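Local coordinates for protein peroxisomal catalase A (Saccharomyces cerevisiae, PDB 1A4E) that is a heme-dependent catalase that probably shields the yeast cell from peroxisomal hydrogen peroxide by converting it into water and oxygen, at residues T202-W205 with D211-Y214; S206-D211 with V323-A328; V21-G26 with L32-N37; A370-P375 with G380-E385; D159-W164 with P462-R467. One frame throughout, in Å; residues are numbered along the deposited sequence.

Interaction 1. Residues T202-W205 with D211-Y214; sequences TYKW and DWHY
K204 and Y214 both carry CG beside the backbone N and anti to the carbonyl carbon (chi1 -71° in each), which sends the two side chains out next to one another and in the same direction. They form a non-hydrogen-bonded pair of the antiparallel beta hairpin made by strands 203-206 and 212-221, part of the main antiparallel sheet of the catalase fold. K204 CG rests 3.9 Å from Y214 CD1; the lysine runs on extended, so that its CD reaches 3.9 Å from W212 CZ3, and bends only beyond that. The indole stands with CG between its own backbone N and carbonyl carbon (chi1 63°), and its CZ3 lies over the rim of one face of the Y214 ring. T202 adds its methyl, CG2, 3.5 Å from Y214 CD1. Beyond this apolar cluster K204 NZ hydrogen-bonds to Q408 OE1 and forms a salt bridge with E409, which also accepts from Y214 OH. Were Y214 an alanine, the T202 methyl and the K204 chain would probably lose their cover and E409 its hydroxyl partner. W205 and H213, whose side chains point to the other face, form the hydrogen-bonded pair: W205 N donates to H213 O at 3.1 Å, and H213 N to W205 O at 3.0 Å. H213 O also takes a CA-H...O contact from K204 CA, 3.4 Å long.

Interaction 2. Residues S206-D211 with V323-A328; sequences SNKNGD and VPYQEA
The side chains of Y325 and K208 cross at about a right angle, the lysine CG lying 3.6 Å from Y325 OH. The Y325 side chain reaches along the start of the hairpin loop 206-211, so that its carbons meet a row of backbone: Y325 CB is 3.2 Å from S206 O, and Y325 CE1 is 3.7 Å from N207 O. Both carbonyls approach the ring obliquely. Y325 is the third residue of a type II turn from V323 to Q326, and its positive phi (76°) fits that place. Its carbonyl accepts from S206 N at 2.9 Å, close to where strand 326-328 pairs with strand 203-206 in the same sheet. The loop beyond S206 forms a type I turn from N207 to G210, whose first two residues meet the ring and which the N207 amide braces from within. N207 OD1 takes D211 N at 3.1 Å from above its carbonyl plane, while ND2 gives one hydrogen to D211 OD2 on that oxygen's anti side and another to D74 O. One backbone bond and a tyrosine side chain set obliquely to two carbonyls and touching lysine methylenes thus join loop and turn, a contact that relies on shape and backbone polarity, with no pairing of charges between the two segments.

Interaction 3. Residues V21-G26 with L32-N37; sequences VTQRIG and LLQDYN
Q23 links the two segments through its backbone: its N donates to D35 OD2 at 2.9 Å and its O accepts from L32 N at 3.1 Å. The contact belongs to the N-terminal arm, which as in other catalases is interwoven with neighbouring subunits; strand 22-25 continues an antiparallel ladder with a strand of the third subunit. This backbone grip is the tight part. With CG anti to its own N (chi1 -165°), D35 brings OD2 to the strand, where Q23 N meets it from above the carboxylate plane and T22 CA comes within 3.2 Å of D35 OD2. Alongside lies an apolar side: L32 turns toward the strand, with its CG 4.1 Å from R24 CA and its CD2 4.0 Å from I25 CD1, the side chains of L32 and I25 crossing at about a right angle. Here I25 and L32 also pack on I25 and L32 of the fourth subunit. With only the methyl of an alanine at L32, a gap would probably open against I25 and R24, and the leucine's share of that interface would be lost. The wet side is confined to D35 OD1, which also caps L38 N at the start of helix 36-45. One water lies 2.9 Å from D35 OD1 and also donates to V21 O; a second, weakly bound there, reaches Q23 OE1. Beyond the carboxylate, T22 is held side-on by R24 through two nitrogens: NE donates to T22 O, and R24 NH2 lies 2.7 Å from T22 OG1, which is in the guanidinium plane.

Interaction 4. Residues A370-P375 with G380-E385; sequences AIRDGP and GNFGSE
R372 drives the end of its guanidinium against E385 O, with NH1 at 3.0 Å and NH2 at 2.9 Å, both nitrogens coming from the same face of that carbonyl. Successive bends at chi2 (-66°) and chi3 (-83°) fold the arginine back so that NE and NH2 also make weak bonds to N381 O. F382 CB lies over the rim of one face of the guanidinium, while R372 CD sits 3.6 Å from F382 CD2, at the edge of the ring. Both segments belong to the long loop between helix 332-348 and strand 411-418. The carbonyls stand where they do because two tight turns follow one another, type I' from G380 to G383 and type II' from F382 to E385, and curl the chain round the positive charge. N381 ties these turns to the other segment: OD1 accepts from D373 N at 3.1 Å, and its ND2 donates in the amide plane to the anti lone pair of D373 OD1 at 2.9 Å. Further out, R372 NH1 also donates to P369 O, and F382 meets F367 edge-to-face. N307 of the second subunit hydrogen-bonds with N381 ND2 and G383 O, and the E385 carboxylate makes salt bridges to K393 of its own chain and to R6 of the second subunit.

Interaction 5. Residues D159-W164 with P462-R467; sequences DADMFW and PQIQQR
Apolar helix-to-helix packing joins I464 of helix 462-473 to D161 and W164 at the start of helix 160-168, tying the C-terminal helical region to the main catalase domain. I464 points at the other helix and divides its branches between two neighbours one turn apart. CD1 lies 3.7 Å from D161 O and 3.9 Å from D161 CB, whereas CG2 meets W164 CB at 3.8 Å. The isoleucine has CG2 anti to its backbone N and CG1 beside it (chi1 -78°), which spreads the two branches along the facing helix. On its own helix I464 CG1 lies over the centre of the R467 guanidinium, 4.2 Å above its plane. The carboxylate of D161 is used elsewhere, its OD1 accepting from C461 N just ahead of helix 462-473. D159 N-caps the first helix, its OD1 taking D161 N at 2.9 Å. W164 leads its indole away from I464, with F163 CD1 toward the rim of one face, and its NE1 hydrogen-bonds to H456 ND1. The W164 indole packs among V468, M471 and F472 of helix 462-473 and I453 and V457 of helix 445-457, so helix 160-168 rests against both C-terminal helices, while M162 and F163 lean on helix 141-149.

Overall arrangement
Interactions 1 and 2 hold one sheet: their centres lie about 7 Å apart, they share D211, and K204 N meets E327 O at 2.9 Å where strands 203-206 and 326-328 are neighbours. Both are partly buried, one built from strand pairing and an aromatic cluster, the other from a ring on a turn. Interactions 3, 4 and 5 are buried. Interaction 4 is mainly polar, interaction 3 mixed; both are set in subunit interfaces, 3 far out on the N-terminal arm, its centre about 65 Å from that of interaction 1. They differ in what is gripped, a carboxylate taking a backbone N-H and a guanidinium taking carbonyls. Interaction 5, apolar and between helices, closes a long loop that encloses interactions 1, 2 and 4.

Interaction 1. Residues T202-W205 with D211-Y214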
# COMPACT_ATOMS: atom_id res chain seq x y z
N THR B 202 2.36 -23.24 26.38
CA THR B 202 1.95 -23.06 27.75
C THR B 202 1.57 -21.58 27.85
O THR B 202 2.28 -20.70 27.35
CB THR B 202 3.14 -23.38 28.69
OG1 THR B 202 3.39 -24.78 28.59
CG2 THR B 202 2.86 -23.02 30.12
N TYR B 203 0.41 -21.30 28.43
CA TYR B 203 -0.01 -19.94 28.70
C TYR B 203 -0.05 -19.77 30.21
O TYR B 203 0.11 -20.73 30.96
CB TYR B 203 -1.38 -19.69 28.10
CG TYR B 203 -1.35 -19.50 26.59
CD1 TYR B 203 -1.23 -20.60 25.71
CD2 TYR B 203 -1.46 -18.21 26.07
CE1 TYR B 203 -1.22 -20.39 24.33
CE2 TYR B 203 -1.45 -18.00 24.69
CZ TYR B 203 -1.33 -19.09 23.83
OH TYR B 203 -1.32 -18.87 22.47
N LYS B 204 -0.19 -18.54 30.72
CA LYS B 204 -0.30 -18.31 32.14
C LYS B 204 -1.64 -17.68 32.44
O LYS B 204 -1.92 -16.58 31.98
CB LYS B 204 0.81 -17.38 32.64
CG LYS B 204 2.18 -18.07 32.62
CD LYS B 204 3.25 -17.20 33.24
CE LYS B 204 3.61 -16.02 32.36
NZ LYS B 204 4.56 -15.14 33.01
N TRP B 205 -2.53 -18.40 33.13
CA TRP B 205 -3.82 -17.85 33.52
C TRP B 205 -3.81 -17.55 35.01
O TRP B 205 -3.23 -18.29 35.80
CB TRP B 205 -4.95 -18.84 33.19
CG TRP B 205 -5.24 -19.09 31.71
CD1 TRP B 205 -4.47 -18.56 30.70
CD2 TRP B 205 -6.26 -19.87 31.21
NE1 TRP B 205 -4.98 -18.99 29.58
CE2 TRP B 205 -6.04 -19.77 29.83
CE3 TRP B 205 -7.31 -20.63 31.71
CZ2 TRP B 205 -6.88 -20.43 28.92
CZ3 TRP B 205 -8.15 -21.29 30.80
CH2 TRP B 205 -7.94 -21.19 29.42
N ASP B 211 -3.22 -15.76 42.25
CA ASP B 211 -2.68 -17.11 42.10
C ASP B 211 -2.65 -17.44 40.62
O ASP B 211 -3.62 -17.15 39.91
CB ASP B 211 -3.57 -18.16 42.82
CG ASP B 211 -3.89 -17.88 44.29
OD1 ASP B 211 -2.98 -17.47 45.02
OD2 ASP B 211 -5.04 -18.08 44.73
N TRP B 212 -1.57 -18.02 40.11
CA TRP B 212 -1.48 -18.32 38.69
C TRP B 212 -1.05 -19.74 38.38
O TRP B 212 -0.42 -20.42 39.20
CB TRP B 212 -0.51 -17.34 38.02
CG TRP B 212 0.94 -17.42 38.49
CD1 TRP B 212 1.36 -16.77 39.61
CD2 TRP B 212 1.96 -18.11 37.87
NE1 TRP B 212 2.64 -17.03 39.71
CE2 TRP B 212 3.04 -17.82 38.70
CE3 TRP B 212 2.13 -18.91 36.74
CZ2 TRP B 212 4.31 -18.33 38.42
CZ3 TRP B 212 3.39 -19.42 36.46
CH2 TRP B 212 4.48 -19.13 37.30
N HIS B 213 -1.38 -20.19 37.17
CA HIS B 213 -1.01 -21.51 36.71
C HIS B 213 -0.52 -21.51 35.27
O HIS B 213 -0.87 -20.66 34.47
CB HIS B 213 -2.19 -22.47 36.79
CG HIS B 213 -2.62 -22.92 38.18
ND1 HIS B 213 -3.34 -22.26 39.07
CD2 HIS B 213 -2.34 -24.15 38.73
CE1 HIS B 213 -3.53 -23.02 40.12
NE2 HIS B 213 -2.92 -24.16 39.90
N TYR B 214 0.36 -22.47 34.96
CA TYR B 214 0.75 -22.76 33.60
C TYR B 214 -0.40 -23.60 33.07
O TYR B 214 -0.83 -24.56 33.71
CB TYR B 214 2.02 -23.58 33.53
CG TYR B 214 3.29 -22.83 33.92
CD1 TYR B 214 3.68 -21.67 33.24
CD2 TYR B 214 4.07 -23.32 34.96
CE1 TYR B 214 4.86 -21.00 33.60
CE2 TYR B 214 5.25 -22.66 35.32
CZ TYR B 214 5.63 -21.50 34.64
OH TYR B 214 6.81 -20.86 34.99

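Interaction 2. Residues S206-D211 with V323-A328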
# COMPACT_ATOMS: atom_id res chain seq x y z
N SER B 206 -4.43 -16.44 35.41
CA SER B 206 -4.45 -16.01 36.80
C SER B 206 -5.86 -15.81 37.31
O SER B 206 -6.72 -15.39 36.54
CB SER B 206 -3.72 -14.70 36.98
OG SER B 206 -2.38 -14.81 36.57
N ASN B 207 -6.13 -16.11 38.59
CA ASN B 207 -7.43 -15.78 39.16
C ASN B 207 -7.38 -14.38 39.76
O ASN B 207 -6.33 -13.72 39.73
CB ASN B 207 -7.81 -16.81 40.23
CG ASN B 207 -6.93 -16.92 41.47
OD1 ASN B 207 -6.25 -16.00 41.91
ND2 ASN B 207 -6.97 -18.09 42.10
N LYS B 208 -8.48 -13.91 40.33
CA LYS B 208 -8.54 -12.58 40.90
C LYS B 208 -7.71 -12.37 42.16
O LYS B 208 -7.38 -11.23 42.47
CB LYS B 208 -10.00 -12.24 41.13
CG LYS B 208 -10.56 -11.81 39.78
CD LYS B 208 -12.07 -11.78 39.75
CE LYS B 208 -12.51 -11.08 38.47
NZ LYS B 208 -13.92 -11.28 38.23
N ASN B 209 -7.34 -13.45 42.86
CA ASN B 209 -6.47 -13.37 44.03
C ASN B 209 -4.98 -13.26 43.71
O ASN B 209 -4.17 -13.05 44.62
CB ASN B 209 -6.66 -14.59 44.92
CG ASN B 209 -7.92 -14.56 45.78
OD1 ASN B 209 -9.03 -14.30 45.32
ND2 ASN B 209 -7.79 -14.90 47.07
N GLY B 210 -4.58 -13.39 42.44
CA GLY B 210 -3.17 -13.31 42.08
C GLY B 210 -2.50 -14.67 41.97
O GLY B 210 -1.31 -14.74 41.65
N ASP B 211 -3.22 -15.76 42.25
CA ASP B 211 -2.68 -17.11 42.10
C ASP B 211 -2.65 -17.44 40.62
O ASP B 211 -3.62 -17.15 39.91
CB ASP B 211 -3.57 -18.16 42.82
CG ASP B 211 -3.89 -17.88 44.29
OD1 ASP B 211 -2.98 -17.47 45.02
OD2 ASP B 211 -5.04 -18.08 44.73
N VAL B 323 -7.43 -11.16 26.67
CA VAL B 323 -8.14 -10.45 27.71
C VAL B 323 -7.36 -10.49 29.03
O VAL B 323 -6.43 -11.29 29.16
CB VAL B 323 -9.55 -11.06 27.91
CG1 VAL B 323 -10.35 -10.79 26.64
CG2 VAL B 323 -9.48 -12.55 28.23
N PRO B 324 -7.67 -9.64 30.02
CA PRO B 324 -7.13 -9.75 31.37
C PRO B 324 -7.22 -11.15 31.96
O PRO B 324 -8.17 -11.88 31.70
CB PRO B 324 -7.91 -8.71 32.16
CG PRO B 324 -8.99 -8.20 31.25
CD PRO B 324 -8.38 -8.38 29.87
N TYR B 325 -6.17 -11.47 32.74
CA TYR B 325 -5.94 -12.74 33.43
C TYR B 325 -5.47 -13.88 32.53
O TYR B 325 -5.28 -15.00 33.01
CB TYR B 325 -7.21 -13.21 34.19
CG TYR B 325 -7.68 -12.18 35.22
CD1 TYR B 325 -7.01 -12.03 36.44
CD2 TYR B 325 -8.77 -11.36 34.92
CE1 TYR B 325 -7.43 -11.05 37.35
CE2 TYR B 325 -9.19 -10.39 35.83
CZ TYR B 325 -8.52 -10.24 37.03
OH TYR B 325 -8.93 -9.26 37.90
N GLN B 326 -5.28 -13.62 31.23
CA GLN B 326 -4.71 -14.59 30.31
C GLN B 326 -3.52 -13.94 29.63
O GLN B 326 -3.62 -12.92 28.95
CB GLN B 326 -5.71 -15.00 29.24
CG GLN B 326 -6.84 -15.82 29.81
CD GLN B 326 -7.85 -16.24 28.76
OE1 GLN B 326 -7.52 -16.83 27.74
NE2 GLN B 326 -9.13 -15.98 29.00
N GLU B 327 -2.36 -14.53 29.90
CA GLU B 327 -1.09 -14.03 29.38
C GLU B 327 -0.26 -15.14 28.75
O GLU B 327 -0.54 -16.32 28.90
CB GLU B 327 -0.31 -13.37 30.52
CG GLU B 327 -0.72 -11.93 30.82
CD GLU B 327 -0.39 -10.94 29.71
OE1 GLU B 327 0.78 -10.76 29.39
OE2 GLU B 327 -1.29 -10.32 29.15
N ALA B 328 0.76 -14.74 27.99
CA ALA B 328 1.65 -15.68 27.33
C ALA B 328 2.80 -16.08 28.25
O ALA B 328 3.17 -15.33 29.16
CB ALA B 328 2.23 -15.06 26.08

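Interaction 3. Residues V21-G26 with L32-N37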
# COMPACT_ATOMS: atom_id res chain seq x y z
N VAL B 21 -23.98 -0.49 -20.86
CA VAL B 21 -23.60 0.47 -21.90
C VAL B 21 -22.26 1.14 -21.66
O VAL B 21 -21.90 1.48 -20.53
CB VAL B 21 -24.65 1.61 -22.08
CG1 VAL B 21 -25.90 1.02 -22.73
CG2 VAL B 21 -24.98 2.29 -20.74
N THR B 22 -21.45 1.24 -22.71
CA THR B 22 -20.21 1.97 -22.64
C THR B 22 -20.16 2.94 -23.82
O THR B 22 -20.57 2.61 -24.93
CB THR B 22 -18.97 1.02 -22.67
OG1 THR B 22 -19.08 0.18 -23.80
CG2 THR B 22 -18.86 0.21 -21.39
N GLN B 23 -19.68 4.16 -23.55
CA GLN B 23 -19.62 5.23 -24.53
C GLN B 23 -18.49 5.16 -25.53
O GLN B 23 -17.32 4.96 -25.19
CB GLN B 23 -19.53 6.57 -23.82
CG GLN B 23 -20.82 6.93 -23.13
CD GLN B 23 -20.70 8.25 -22.40
OE1 GLN B 23 -20.78 8.30 -21.18
NE2 GLN B 23 -20.50 9.34 -23.13
N ARG B 24 -18.90 5.36 -26.78
CA ARG B 24 -18.03 5.31 -27.95
C ARG B 24 -18.56 6.31 -28.99
O ARG B 24 -19.70 6.79 -28.88
CB ARG B 24 -18.05 3.89 -28.53
CG ARG B 24 -19.52 3.58 -28.82
CD ARG B 24 -19.96 2.16 -28.76
NE ARG B 24 -19.59 1.51 -27.53
CZ ARG B 24 -19.28 0.21 -27.55
NH1 ARG B 24 -19.32 -0.49 -28.68
NH2 ARG B 24 -18.88 -0.38 -26.43
N ILE B 25 -17.76 6.62 -30.02
CA ILE B 25 -18.22 7.45 -31.12
C ILE B 25 -19.02 6.57 -32.07
O ILE B 25 -18.51 5.58 -32.60
CB ILE B 25 -17.02 8.09 -31.83
CG1 ILE B 25 -16.28 9.00 -30.86
CG2 ILE B 25 -17.50 8.87 -33.05
CD1 ILE B 25 -17.08 10.23 -30.35
N GLY B 26 -20.30 6.91 -32.29
CA GLY B 26 -21.18 6.06 -33.07
C GLY B 26 -21.52 4.81 -32.27
O GLY B 26 -21.47 4.83 -31.03
N LEU B 32 -14.44 6.12 -25.17
CA LEU B 32 -14.19 7.46 -24.66
C LEU B 32 -13.72 7.53 -23.21
O LEU B 32 -14.27 6.84 -22.34
CB LEU B 32 -15.48 8.26 -24.84
CG LEU B 32 -15.98 8.46 -26.29
CD1 LEU B 32 -17.32 9.15 -26.27
CD2 LEU B 32 -14.97 9.29 -27.08
N LEU B 33 -12.72 8.38 -22.93
CA LEU B 33 -12.21 8.62 -21.58
C LEU B 33 -13.30 9.08 -20.60
O LEU B 33 -13.24 8.87 -19.39
CB LEU B 33 -11.16 9.71 -21.58
CG LEU B 33 -9.78 9.49 -21.00
CD1 LEU B 33 -9.27 10.84 -20.55
CD2 LEU B 33 -9.79 8.54 -19.82
N GLN B 34 -14.30 9.73 -21.20
CA GLN B 34 -15.50 10.30 -20.59
C GLN B 34 -16.37 9.30 -19.84
O GLN B 34 -17.15 9.67 -18.97
CB GLN B 34 -16.21 10.94 -21.74
CG GLN B 34 -17.53 11.65 -21.67
CD GLN B 34 -17.88 12.15 -23.06
OE1 GLN B 34 -18.71 11.59 -23.77
NE2 GLN B 34 -17.22 13.23 -23.46
N ASP B 35 -16.26 8.01 -20.17
CA ASP B 35 -17.04 6.99 -19.49
C ASP B 35 -16.38 6.58 -18.18
O ASP B 35 -15.67 5.57 -18.06
CB ASP B 35 -17.18 5.78 -20.39
CG ASP B 35 -18.26 4.80 -19.98
OD1 ASP B 35 -18.75 4.81 -18.85
OD2 ASP B 35 -18.62 4.00 -20.82
N TYR B 36 -16.70 7.38 -17.17
CA TYR B 36 -16.17 7.18 -15.84
C TYR B 36 -16.78 5.99 -15.11
O TYR B 36 -16.17 5.49 -14.16
CB TYR B 36 -16.36 8.46 -15.00
CG TYR B 36 -17.75 9.07 -15.10
CD1 TYR B 36 -18.80 8.53 -14.36
CD2 TYR B 36 -17.97 10.14 -15.97
CE1 TYR B 36 -20.08 9.05 -14.49
CE2 TYR B 36 -19.25 10.66 -16.11
CZ TYR B 36 -20.30 10.11 -15.37
OH TYR B 36 -21.59 10.59 -15.53
N ASN B 37 -17.97 5.53 -15.53
CA ASN B 37 -18.61 4.36 -14.94
C ASN B 37 -17.92 3.07 -15.35
O ASN B 37 -17.81 2.16 -14.52
CB ASN B 37 -20.08 4.30 -15.33
CG ASN B 37 -20.95 5.25 -14.53
OD1 ASN B 37 -20.54 5.80 -13.51
ND2 ASN B 37 -22.20 5.47 -14.93
O HOH W 1 -20.00 2.20 -18.44
O HOH W 2 -21.55 5.52 -19.66

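Interaction 4. Residues A370-P375 with G380-E385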
# COMPACT_ATOMS: atom_id res chain seq x y z
N ALA B 370 -4.79 8.44 21.77
CA ALA B 370 -3.58 8.53 20.99
C ALA B 370 -3.46 7.56 19.82
O ALA B 370 -2.46 7.63 19.09
CB ALA B 370 -2.40 8.34 21.92
N ILE B 371 -4.41 6.64 19.62
CA ILE B 371 -4.39 5.76 18.45
C ILE B 371 -5.38 6.40 17.47
O ILE B 371 -6.59 6.21 17.55
CB ILE B 371 -4.80 4.32 18.87
CG1 ILE B 371 -3.75 3.75 19.83
CG2 ILE B 371 -4.94 3.42 17.65
CD1 ILE B 371 -4.05 2.34 20.37
N ARG B 372 -4.82 7.25 16.59
CA ARG B 372 -5.61 8.05 15.65
C ARG B 372 -5.08 8.02 14.22
O ARG B 372 -3.98 7.56 13.94
CB ARG B 372 -5.63 9.52 16.08
CG ARG B 372 -6.02 9.81 17.52
CD ARG B 372 -7.46 9.45 17.83
NE ARG B 372 -8.40 10.49 17.43
CZ ARG B 372 -8.70 11.51 18.25
NH1 ARG B 372 -8.16 11.65 19.46
NH2 ARG B 372 -9.62 12.40 17.87
N ASP B 373 -5.93 8.55 13.33
CA ASP B 373 -5.65 8.75 11.91
C ASP B 373 -5.32 7.47 11.14
O ASP B 373 -5.88 6.42 11.45
CB ASP B 373 -4.50 9.78 11.78
CG ASP B 373 -4.72 11.15 12.43
OD1 ASP B 373 -5.81 11.46 12.90
OD2 ASP B 373 -3.77 11.93 12.46
N GLY B 374 -4.44 7.50 10.14
CA GLY B 374 -4.13 6.32 9.36
C GLY B 374 -5.12 6.18 8.21
O GLY B 374 -6.26 6.63 8.32
N PRO B 375 -4.74 5.56 7.09
CA PRO B 375 -5.64 5.32 5.97
C PRO B 375 -6.87 4.50 6.33
O PRO B 375 -6.80 3.60 7.16
CB PRO B 375 -4.75 4.66 4.93
CG PRO B 375 -3.62 4.05 5.73
CD PRO B 375 -3.38 5.09 6.81
N GLY B 380 -15.01 7.46 12.45
CA GLY B 380 -15.16 8.82 12.94
C GLY B 380 -13.89 9.37 13.58
O GLY B 380 -13.84 10.57 13.87
N ASN B 381 -12.87 8.53 13.83
CA ASN B 381 -11.59 8.92 14.44
C ASN B 381 -11.73 9.69 15.76
O ASN B 381 -10.96 10.59 16.09
CB ASN B 381 -10.81 9.72 13.39
CG ASN B 381 -9.32 9.84 13.69
OD1 ASN B 381 -8.74 9.07 14.44
ND2 ASN B 381 -8.65 10.83 13.10
N PHE B 382 -12.74 9.29 16.53
CA PHE B 382 -13.13 9.86 17.82
C PHE B 382 -13.49 11.34 17.80
O PHE B 382 -13.52 12.00 18.84
CB PHE B 382 -12.03 9.63 18.88
CG PHE B 382 -11.72 8.16 19.11
CD1 PHE B 382 -12.77 7.24 19.31
CD2 PHE B 382 -10.40 7.72 19.07
CE1 PHE B 382 -12.48 5.89 19.48
CE2 PHE B 382 -10.12 6.37 19.24
CZ PHE B 382 -11.16 5.46 19.44
N GLY B 383 -13.79 11.88 16.61
CA GLY B 383 -14.19 13.27 16.45
C GLY B 383 -13.14 14.25 16.95
O GLY B 383 -11.93 14.11 16.72
N SER B 384 -13.64 15.23 17.70
CA SER B 384 -12.78 16.27 18.25
C SER B 384 -12.06 15.92 19.54
O SER B 384 -11.40 16.79 20.12
CB SER B 384 -13.62 17.53 18.44
OG SER B 384 -14.75 17.28 19.26
N GLU B 385 -12.15 14.66 20.01
CA GLU B 385 -11.43 14.17 21.19
C GLU B 385 -9.96 14.51 21.12
O GLU B 385 -9.35 14.31 20.07
CB GLU B 385 -11.48 12.66 21.33
CG GLU B 385 -12.70 12.09 22.01
CD GLU B 385 -12.83 12.40 23.49
OE1 GLU B 385 -11.85 12.27 24.23
OE2 GLU B 385 -13.93 12.78 23.89
O HOH W 3 -8.51 5.95 15.51

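Interaction 5. Residues D159-W164 with P462-R467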
# COMPACT_ATOMS: atom_id res chain seq x y z
N ASP B 159 9.17 -29.10 -3.01
CA ASP B 159 10.41 -29.84 -3.04
C ASP B 159 10.68 -30.66 -1.79
O ASP B 159 10.89 -30.13 -0.70
CB ASP B 159 11.49 -28.81 -3.28
CG ASP B 159 12.90 -29.27 -3.58
OD1 ASP B 159 13.26 -30.41 -3.31
OD2 ASP B 159 13.66 -28.46 -4.11
N ALA B 160 10.75 -31.99 -2.00
CA ALA B 160 11.02 -32.93 -0.92
C ALA B 160 12.43 -32.82 -0.38
O ALA B 160 12.65 -33.11 0.79
CB ALA B 160 10.81 -34.36 -1.41
N ASP B 161 13.41 -32.38 -1.19
CA ASP B 161 14.76 -32.13 -0.70
C ASP B 161 14.77 -30.97 0.28
O ASP B 161 15.45 -31.11 1.29
CB ASP B 161 15.75 -31.77 -1.80
CG ASP B 161 16.00 -32.82 -2.86
OD1 ASP B 161 15.74 -33.99 -2.61
OD2 ASP B 161 16.44 -32.47 -3.95
N MET B 162 14.07 -29.85 0.03
CA MET B 162 14.02 -28.74 0.99
C MET B 162 13.36 -29.18 2.29
O MET B 162 13.87 -28.93 3.38
CB MET B 162 13.16 -27.55 0.57
CG MET B 162 13.32 -26.81 -0.72
SD MET B 162 12.19 -25.41 -0.67
CE MET B 162 10.59 -26.08 -1.03
N PHE B 163 12.20 -29.85 2.12
CA PHE B 163 11.37 -30.30 3.21
C PHE B 163 12.18 -31.14 4.18
O PHE B 163 12.30 -30.78 5.35
CB PHE B 163 10.22 -31.09 2.60
CG PHE B 163 9.12 -31.58 3.54
CD1 PHE B 163 9.34 -32.61 4.46
CD2 PHE B 163 7.85 -31.00 3.44
CE1 PHE B 163 8.29 -33.06 5.27
CE2 PHE B 163 6.81 -31.46 4.25
CZ PHE B 163 7.03 -32.49 5.17
N TRP B 164 12.76 -32.24 3.70
CA TRP B 164 13.52 -33.11 4.58
C TRP B 164 14.91 -32.62 4.93
O TRP B 164 15.41 -33.00 5.99
CB TRP B 164 13.58 -34.49 3.95
CG TRP B 164 12.24 -35.19 4.05
CD1 TRP B 164 11.51 -35.46 2.93
CD2 TRP B 164 11.61 -35.60 5.21
NE1 TRP B 164 10.43 -36.05 3.35
CE2 TRP B 164 10.44 -36.15 4.69
CE3 TRP B 164 11.83 -35.60 6.58
CZ2 TRP B 164 9.47 -36.71 5.53
CZ3 TRP B 164 10.87 -36.16 7.42
CH2 TRP B 164 9.70 -36.71 6.90
N PRO B 462 19.25 -39.12 -2.67
CA PRO B 462 19.73 -40.26 -1.90
C PRO B 462 20.42 -40.01 -0.56
O PRO B 462 20.15 -40.75 0.40
CB PRO B 462 20.61 -41.00 -2.89
CG PRO B 462 21.05 -39.92 -3.86
CD PRO B 462 19.73 -39.19 -4.05
N GLN B 463 21.28 -38.98 -0.44
CA GLN B 463 21.93 -38.66 0.84
C GLN B 463 20.97 -38.01 1.84
O GLN B 463 21.15 -38.16 3.05
CB GLN B 463 23.15 -37.74 0.61
CG GLN B 463 22.93 -36.43 -0.15
CD GLN B 463 23.84 -35.28 0.27
OE1 GLN B 463 23.45 -34.43 1.08
NE2 GLN B 463 25.05 -35.18 -0.27
N ILE B 464 19.93 -37.29 1.37
CA ILE B 464 18.90 -36.72 2.23
C ILE B 464 17.98 -37.84 2.70
O ILE B 464 17.58 -37.85 3.87
CB ILE B 464 18.13 -35.60 1.45
CG1 ILE B 464 19.00 -34.37 1.45
CG2 ILE B 464 16.78 -35.27 2.07
CD1 ILE B 464 18.43 -33.15 0.71
N GLN B 465 17.66 -38.81 1.82
CA GLN B 465 16.84 -39.97 2.19
C GLN B 465 17.51 -40.78 3.28
O GLN B 465 16.84 -41.25 4.20
CB GLN B 465 16.62 -40.91 1.03
CG GLN B 465 15.78 -40.38 -0.10
CD GLN B 465 15.60 -41.42 -1.19
OE1 GLN B 465 16.57 -41.98 -1.70
NE2 GLN B 465 14.35 -41.72 -1.56
N GLN B 466 18.84 -40.93 3.20
CA GLN B 466 19.57 -41.68 4.20
C GLN B 466 19.48 -40.99 5.54
O GLN B 466 19.33 -41.66 6.56
CB GLN B 466 21.04 -41.82 3.77
CG GLN B 466 21.84 -42.78 4.66
CD GLN B 466 21.15 -44.13 4.90
OE1 GLN B 466 20.77 -44.84 3.97
NE2 GLN B 466 20.94 -44.48 6.17
N ARG B 467 19.51 -39.65 5.55
CA ARG B 467 19.38 -38.88 6.78
C ARG B 467 17.99 -38.97 7.41
O ARG B 467 17.86 -38.86 8.63
CB ARG B 467 19.66 -37.42 6.54
CG ARG B 467 21.05 -37.15 6.03
CD ARG B 467 21.15 -35.66 6.10
NE ARG B 467 21.89 -35.12 4.98
CZ ARG B 467 21.79 -33.83 4.66
NH1 ARG B 467 21.00 -33.00 5.36
NH2 ARG B 467 22.49 -33.38 3.62